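Local atomic coordinates of D-alanine--D-alanine ligase (Acinetobacter baumannii ACICU, PDB entry 5D8D), a protein that catalyses the ATP-dependent joining of two D-alanine molecules into D-alanyl-D-alanine, a step of peptidoglycan biosynthesis for the bacterial cell wall. Residues G77-W81 / L82-Y86; D33-R37 / S38-A42. All coordinates share one frame; numbering follows the deposited sequence.

From the N terminus, strand 9-13 leads into helix 21-37. Contact 2 sits where that helix ends and the chain turns into strand 41-45, completing a beta-alpha-beta unit in the N-terminal domain. Strand 60-63 then joins the other side of strand 9-13. Helix 74-81 follows, and contact 1 turns its end back toward strand 60-63. Each contact closes only a tight local turn of adjoining segments. They come in series, contact 2 first, and neither encloses nor crosses the other. Their centres lie about 22 Å apart. Both are Schellman helix ends. Contact 2 leads into edge strand 41-45, and contact 1 packs beside edge strand 60-63.

Contact 1 of 2, residues G77-W81 / L82-Y86; sequences GVLEW and LNIPY
Leu79 and Tyr86 pack together where a Schellman motif ends helix 74-81. Asn83 has positive phi and turns the chain. Asn83 N bonds to Glu80 O at 2.9 Å, and Ile84 N bonds to Leu79 O at 3.0 Å. The second bond is nearly straight, 175° at the hydrogen. The first comes from above the carbonyl plane of Glu80. Leu82 N still makes the helical bond to Val78 O.

The tight part lies on the Leu79 side. Leu79 CB sits 3.4 Å from Tyr86 CD2, and Leu79 CD1 touches CG and CB of the same tyrosine. Tyr86 CG lies between its backbone N and carbonyl carbon (chi1 61°), which brings the ring back against Leu79. Both side chains also touch Ala61 and Ile63 of strand 60-63, so this part belongs to the packing of helix against sheet. Leu79 CD2 meets Ile84 CG2 more loosely, at 4.1 Å.

The other side is looser. Asn83 is exposed there, and its CB points away from residues 77-81. Trp81 and Leu82, both partly exposed, pack on Val52 of the second subunit. Glu80 is partly exposed too, but its chain bends at chi2 back to the tyrosine. Tyr86 OH donates to the anti side of Glu80 OE2 at 2.8 Å, with the carboxylate and ring planes 81° apart.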
ATOM      1  N   GLY A  77      10.159   3.043  -0.817  1.00 37.42           N
ATOM      2  CA  GLY A  77       9.897   4.406  -1.280  1.00 37.01           C
ATOM      3  C   GLY A  77      11.177   5.168  -1.557  1.00 39.48           C
ATOM      4  O   GLY A  77      11.370   5.711  -2.680  1.00 36.47           O
ATOM      5  N   VAL A  78      12.078   5.185  -0.566  1.00 37.00           N
ATOM      6  CA  VAL A  78      13.348   5.929  -0.756  1.00 40.72           C
ATOM      7  C   VAL A  78      14.189   5.325  -1.866  1.00 37.31           C
ATOM      8  O   VAL A  78      14.808   6.046  -2.657  1.00 38.75           O
ATOM      9  CB  VAL A  78      14.202   6.284   0.529  1.00 40.99           C
ATOM     10  CG1 VAL A  78      13.417   6.228   1.842  1.00 36.27           C
ATOM     11  CG2 VAL A  78      15.498   5.528   0.605  1.00 47.86           C
ATOM     12  N   LEU A  79      14.182   4.014  -1.946  1.00 35.77           N
ATOM     13  CA  LEU A  79      14.987   3.356  -2.931  1.00 37.86           C
ATOM     14  C   LEU A  79      14.470   3.642  -4.334  1.00 38.61           C
ATOM     15  O   LEU A  79      15.274   3.864  -5.232  1.00 44.50           O
ATOM     16  CB  LEU A  79      15.061   1.856  -2.658  1.00 37.59           C
ATOM     17  CG  LEU A  79      15.874   1.507  -1.425  1.00 38.95           C
ATOM     18  CD1 LEU A  79      15.536   0.099  -1.069  1.00 39.47           C
ATOM     19  CD2 LEU A  79      17.381   1.624  -1.661  1.00 43.19           C
ATOM     20  N   GLU A  80      13.151   3.631  -4.522  1.00 40.27           N
ATOM     21  CA  GLU A  80      12.545   4.041  -5.802  1.00 39.44           C
ATOM     22  C   GLU A  80      12.939   5.493  -6.155  1.00 38.42           C
ATOM     23  O   GLU A  80      13.416   5.743  -7.262  1.00 37.43           O
ATOM     24  CB  GLU A  80      11.019   3.918  -5.754  1.00 39.38           C
ATOM     25  CG  GLU A  80      10.452   2.499  -5.671  1.00 43.35           C
ATOM     26  CD  GLU A  80      10.707   1.676  -6.912  1.00 47.21           C
ATOM     27  OE1 GLU A  80      11.094   2.261  -7.944  1.00 46.46           O
ATOM     28  OE2 GLU A  80      10.538   0.432  -6.844  1.00 51.73           O
ATOM     29  N   TRP A  81      12.779   6.405  -5.193  1.00 37.93           N
ATOM     30  CA  TRP A  81      13.109   7.821  -5.345  1.00 39.63           C
ATOM     31  C   TRP A  81      14.553   8.038  -5.791  1.00 42.88           C
ATOM     32  O   TRP A  81      14.814   8.773  -6.730  1.00 43.13           O
ATOM     33  CB  TRP A  81      12.857   8.551  -4.016  1.00 42.98           C
ATOM     34  CG  TRP A  81      12.884   9.997  -4.143  1.00 49.31           C
ATOM     35  CD1 TRP A  81      13.892  10.820  -3.763  1.00 54.82           C
ATOM     36  CD2 TRP A  81      11.875  10.836  -4.719  1.00 52.50           C
ATOM     37  NE1 TRP A  81      13.579  12.123  -4.044  1.00 53.72           N
ATOM     38  CE2 TRP A  81      12.352  12.162  -4.652  1.00 58.25           C
ATOM     39  CE3 TRP A  81      10.634  10.595  -5.310  1.00 53.77           C
ATOM     40  CZ2 TRP A  81      11.614  13.256  -5.147  1.00 55.72           C
ATOM     41  CZ3 TRP A  81       9.918  11.667  -5.814  1.00 56.39           C
ATOM     42  CH2 TRP A  81      10.403  12.983  -5.716  1.00 58.97           C
ATOM     43  N   LEU A  82      15.490   7.345  -5.143  1.00 46.30           N
ATOM     44  CA  LEU A  82      16.926   7.350  -5.538  1.00 40.78           C
ATOM     45  C   LEU A  82      17.285   6.523  -6.828  1.00 40.81           C
ATOM     46  O   LEU A  82      18.404   6.533  -7.287  1.00 41.52           O
ATOM     47  CB  LEU A  82      17.718   6.826  -4.339  1.00 41.31           C
ATOM     48  CG  LEU A  82      18.180   7.760  -3.222  1.00 42.06           C
ATOM     49  CD1 LEU A  82      17.763   9.205  -3.305  1.00 41.33           C
ATOM     50  CD2 LEU A  82      17.766   7.213  -1.898  1.00 48.51           C
ATOM     51  N   ASN A  83      16.333   5.783  -7.382  1.00 43.75           N
ATOM     52  CA  ASN A  83      16.543   4.890  -8.529  1.00 45.15           C
ATOM     53  C   ASN A  83      17.587   3.806  -8.300  1.00 44.22           C
ATOM     54  O   ASN A  83      18.396   3.505  -9.184  1.00 41.55           O
ATOM     55  CB  ASN A  83      16.789   5.652  -9.835  1.00 48.11           C
ATOM     56  CG  ASN A  83      15.782   6.778 -10.056  1.00 54.68           C
ATOM     57  OD1 ASN A  83      16.151   7.954  -9.984  1.00 64.26           O
ATOM     58  ND2 ASN A  83      14.507   6.432 -10.285  1.00 56.91           N
ATOM     59  N   ILE A  84      17.514   3.172  -7.122  1.00 42.31           N
ATOM     60  CA  ILE A  84      18.440   2.100  -6.747  1.00 38.90           C
ATOM     61  C   ILE A  84      17.637   0.817  -6.707  1.00 38.62           C
ATOM     62  O   ILE A  84      16.668   0.731  -5.955  1.00 39.78           O
ATOM     63  CB  ILE A  84      19.056   2.391  -5.380  1.00 39.89           C
ATOM     64  CG1 ILE A  84      19.870   3.677  -5.462  1.00 37.99           C
ATOM     65  CG2 ILE A  84      19.931   1.243  -4.904  1.00 37.92           C
ATOM     66  CD1 ILE A  84      20.273   4.173  -4.125  1.00 37.44           C
ATOM     67  N   PRO A  85      18.039  -0.194  -7.497  1.00 35.70           N
ATOM     68  CA  PRO A  85      17.330  -1.474  -7.449  1.00 39.52           C
ATOM     69  C   PRO A  85      17.551  -2.196  -6.127  1.00 40.43           C
ATOM     70  O   PRO A  85      18.587  -2.000  -5.463  1.00 38.21           O
ATOM     71  CB  PRO A  85      17.943  -2.264  -8.592  1.00 42.44           C
ATOM     72  CG  PRO A  85      19.271  -1.630  -8.846  1.00 40.45           C
ATOM     73  CD  PRO A  85      19.276  -0.261  -8.275  1.00 35.56           C
ATOM     74  N   TYR A  86      16.590  -3.023  -5.747  1.00 38.44           N
ATOM     75  CA  TYR A  86      16.599  -3.620  -4.425  1.00 39.19           C
ATOM     76  C   TYR A  86      15.823  -4.942  -4.398  1.00 39.62           C
ATOM     77  O   TYR A  86      15.155  -5.289  -5.346  1.00 35.51           O
ATOM     78  CB  TYR A  86      16.073  -2.612  -3.385  1.00 36.37           C
ATOM     79  CG  TYR A  86      14.671  -2.195  -3.646  1.00 34.96           C
ATOM     80  CD1 TYR A  86      13.585  -2.966  -3.184  1.00 35.46           C
ATOM     81  CD2 TYR A  86      14.401  -1.053  -4.380  1.00 37.73           C
ATOM     82  CE1 TYR A  86      12.282  -2.607  -3.439  1.00 33.81           C
ATOM     83  CE2 TYR A  86      13.082  -0.685  -4.671  1.00 39.92           C
ATOM     84  CZ  TYR A  86      12.037  -1.469  -4.190  1.00 39.27           C
ATOM     85  OH  TYR A  86      10.773  -1.097  -4.460  1.00 42.18           O
TER

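Contact 2 of 2, residues D33-R37 / S38-A42; sequences DALLR and SGVQA
Leu35 faces Val40 and Ala42 across the turn from helix 21-37 into strand 41-45, in the beta-alpha-beta unit begun by strand 9-13. Leu35 CB lies 3.6 Å from Val40 CG2 and 3.9 Å from Ala42 CB. Val40 CG1 lies instead by Leu35 O, so the valine straddles backbone and side chain. The Leu35 side chain also touches Cys296 of helix 292-301 and Val12 of strand 9-13. Leu36 takes another course. Its CB points away from the strand, but CD2 returns to the carbonyl oxygens of Val40 and Ala42. Arg37 runs back along the helix, one guanidinium face on Asp33 O, and its NH1 forms a salt bridge with Asp293.

A Schellman motif closes the helix, with Gly39 at its positive-phi position. Gly39 N bonds to Leu36 O at 2.9 Å, and Val40 N bonds to Leu35 O at 3.2 Å. Both donors stand above the carbonyl planes. Ser38 OG turns back beside its own N (chi1 -48°) and donates to Ala34 O at 2.8 Å. Ser38 N reaches Ala34 O from the opposite face, at 3.2 Å, and makes a weak bond to Leu35 O.

Ala34 O thus has two donors from one serine, and the Ser38 hydroxyl donates its hydrogen bond within the last turn. Polar bonds secure the helix end, while the apolar group round Leu35 joins it to the strand.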
ATOM      1  N   ASP A  33      27.792 -11.454   6.062  1.00 40.74           N
ATOM      2  CA  ASP A  33      28.822 -12.498   6.044  1.00 40.39           C
ATOM      3  C   ASP A  33      28.706 -13.429   4.849  1.00 37.06           C
ATOM      4  O   ASP A  33      29.713 -13.899   4.331  1.00 37.13           O
ATOM      5  CB  ASP A  33      28.818 -13.345   7.333  1.00 44.19           C
ATOM      6  CG  ASP A  33      29.381 -12.606   8.551  1.00 49.69           C
ATOM      7  OD1 ASP A  33      30.302 -11.764   8.404  1.00 53.64           O
ATOM      8  OD2 ASP A  33      28.910 -12.905   9.680  1.00 50.90           O
ATOM      9  N   ALA A  34      27.492 -13.723   4.440  1.00 34.04           N
ATOM     10  CA  ALA A  34      27.267 -14.637   3.342  1.00 39.08           C
ATOM     11  C   ALA A  34      27.635 -13.994   2.005  1.00 40.02           C
ATOM     12  O   ALA A  34      28.270 -14.624   1.147  1.00 39.75           O
ATOM     13  CB  ALA A  34      25.802 -15.115   3.335  1.00 39.99           C
ATOM     14  N   LEU A  35      27.223 -12.750   1.813  1.00 38.46           N
ATOM     15  CA  LEU A  35      27.547 -12.052   0.576  1.00 38.88           C
ATOM     16  C   LEU A  35      29.046 -11.898   0.480  1.00 38.47           C
ATOM     17  O   LEU A  35      29.616 -12.259  -0.539  1.00 38.87           O
ATOM     18  CB  LEU A  35      26.819 -10.703   0.478  1.00 40.72           C
ATOM     19  CG  LEU A  35      25.291 -10.818   0.387  1.00 41.15           C
ATOM     20  CD1 LEU A  35      24.636  -9.442   0.443  1.00 39.23           C
ATOM     21  CD2 LEU A  35      24.827 -11.627  -0.838  1.00 42.67           C
ATOM     22  N   LEU A  36      29.703 -11.477   1.566  1.00 40.81           N
ATOM     23  CA  LEU A  36      31.189 -11.338   1.579  1.00 37.73           C
ATOM     24  C   LEU A  36      31.933 -12.649   1.286  1.00 40.90           C
ATOM     25  O   LEU A  36      32.878 -12.675   0.485  1.00 38.61           O
ATOM     26  CB  LEU A  36      31.656 -10.783   2.911  1.00 37.71           C
ATOM     27  CG  LEU A  36      31.283  -9.326   3.188  1.00 36.42           C
ATOM     28  CD1 LEU A  36      31.452  -8.959   4.643  1.00 34.61           C
ATOM     29  CD2 LEU A  36      32.152  -8.400   2.340  1.00 36.80           C
ATOM     30  N   ARG A  37      31.506 -13.757   1.883  1.00 41.37           N
ATOM     31  CA  ARG A  37      32.107 -15.068   1.524  1.00 41.89           C
ATOM     32  C   ARG A  37      32.025 -15.309   0.035  1.00 42.29           C
ATOM     33  O   ARG A  37      32.893 -15.958  -0.525  1.00 40.04           O
ATOM     34  CB  ARG A  37      31.363 -16.222   2.163  1.00 41.08           C
ATOM     35  CG  ARG A  37      31.755 -16.552   3.582  1.00 43.05           C
ATOM     36  CD  ARG A  37      30.676 -17.491   4.101  1.00 44.95           C
ATOM     37  NE  ARG A  37      30.504 -17.261   5.513  1.00 50.88           N
ATOM     38  CZ  ARG A  37      29.362 -17.265   6.165  1.00 44.80           C
ATOM     39  NH1 ARG A  37      28.205 -17.524   5.541  1.00 39.88           N
ATOM     40  NH2 ARG A  37      29.399 -17.046   7.489  1.00 55.29           N
ATOM     41  N   SER A  38      30.926 -14.851  -0.576  1.00 44.36           N
ATOM     42  CA  SER A  38      30.657 -15.041  -2.007  1.00 43.54           C
ATOM     43  C   SER A  38      31.360 -14.019  -2.914  1.00 43.43           C
ATOM     44  O   SER A  38      31.112 -13.976  -4.119  1.00 46.44           O
ATOM     45  CB  SER A  38      29.154 -15.025  -2.271  1.00 39.11           C
ATOM     46  OG  SER A  38      28.462 -15.855  -1.374  1.00 39.98           O
ATOM     47  N   GLY A  39      32.212 -13.180  -2.341  1.00 48.41           N
ATOM     48  CA  GLY A  39      32.949 -12.172  -3.110  1.00 44.38           C
ATOM     49  C   GLY A  39      32.165 -10.958  -3.545  1.00 43.96           C
ATOM     50  O   GLY A  39      32.683 -10.180  -4.363  1.00 47.31           O
ATOM     51  N   VAL A  40      30.958 -10.744  -3.004  1.00 40.65           N
ATOM     52  CA  VAL A  40      30.236  -9.493  -3.300  1.00 46.02           C
ATOM     53  C   VAL A  40      30.694  -8.380  -2.353  1.00 39.84           C
ATOM     54  O   VAL A  40      31.063  -8.656  -1.236  1.00 45.13           O
ATOM     55  CB  VAL A  40      28.687  -9.594  -3.428  1.00 48.26           C
ATOM     56  CG1 VAL A  40      28.163 -11.014  -3.491  1.00 45.39           C
ATOM     57  CG2 VAL A  40      27.986  -8.763  -2.383  1.00 50.18           C
ATOM     58  N   GLN A  41      30.728  -7.146  -2.838  1.00 44.76           N
ATOM     59  CA  GLN A  41      31.214  -6.002  -2.053  1.00 53.52           C
ATOM     60  C   GLN A  41      30.056  -5.502  -1.235  1.00 50.09           C
ATOM     61  O   GLN A  41      29.446  -4.521  -1.606  1.00 52.31           O
ATOM     62  CB  GLN A  41      31.665  -4.803  -2.916  1.00 55.13           C
ATOM     63  CG  GLN A  41      32.933  -4.937  -3.721  1.00 64.52           C
ATOM     64  CD  GLN A  41      33.122  -3.705  -4.599  1.00 74.92           C
ATOM     65  OE1 GLN A  41      33.238  -2.582  -4.094  1.00 76.51           O
ATOM     66  NE2 GLN A  41      33.087  -3.901  -5.919  1.00 77.35           N
ATOM     67  N   ALA A  42      29.768  -6.156  -0.124  1.00 49.52           N
ATOM     68  CA  ALA A  42      28.643  -5.769   0.734  1.00 46.97           C
ATOM     69  C   ALA A  42      29.111  -4.918   1.930  1.00 46.08           C
ATOM     70  O   ALA A  42      30.227  -5.102   2.423  1.00 47.17           O
ATOM     71  CB  ALA A  42      27.940  -7.009   1.207  1.00 46.63           C
TER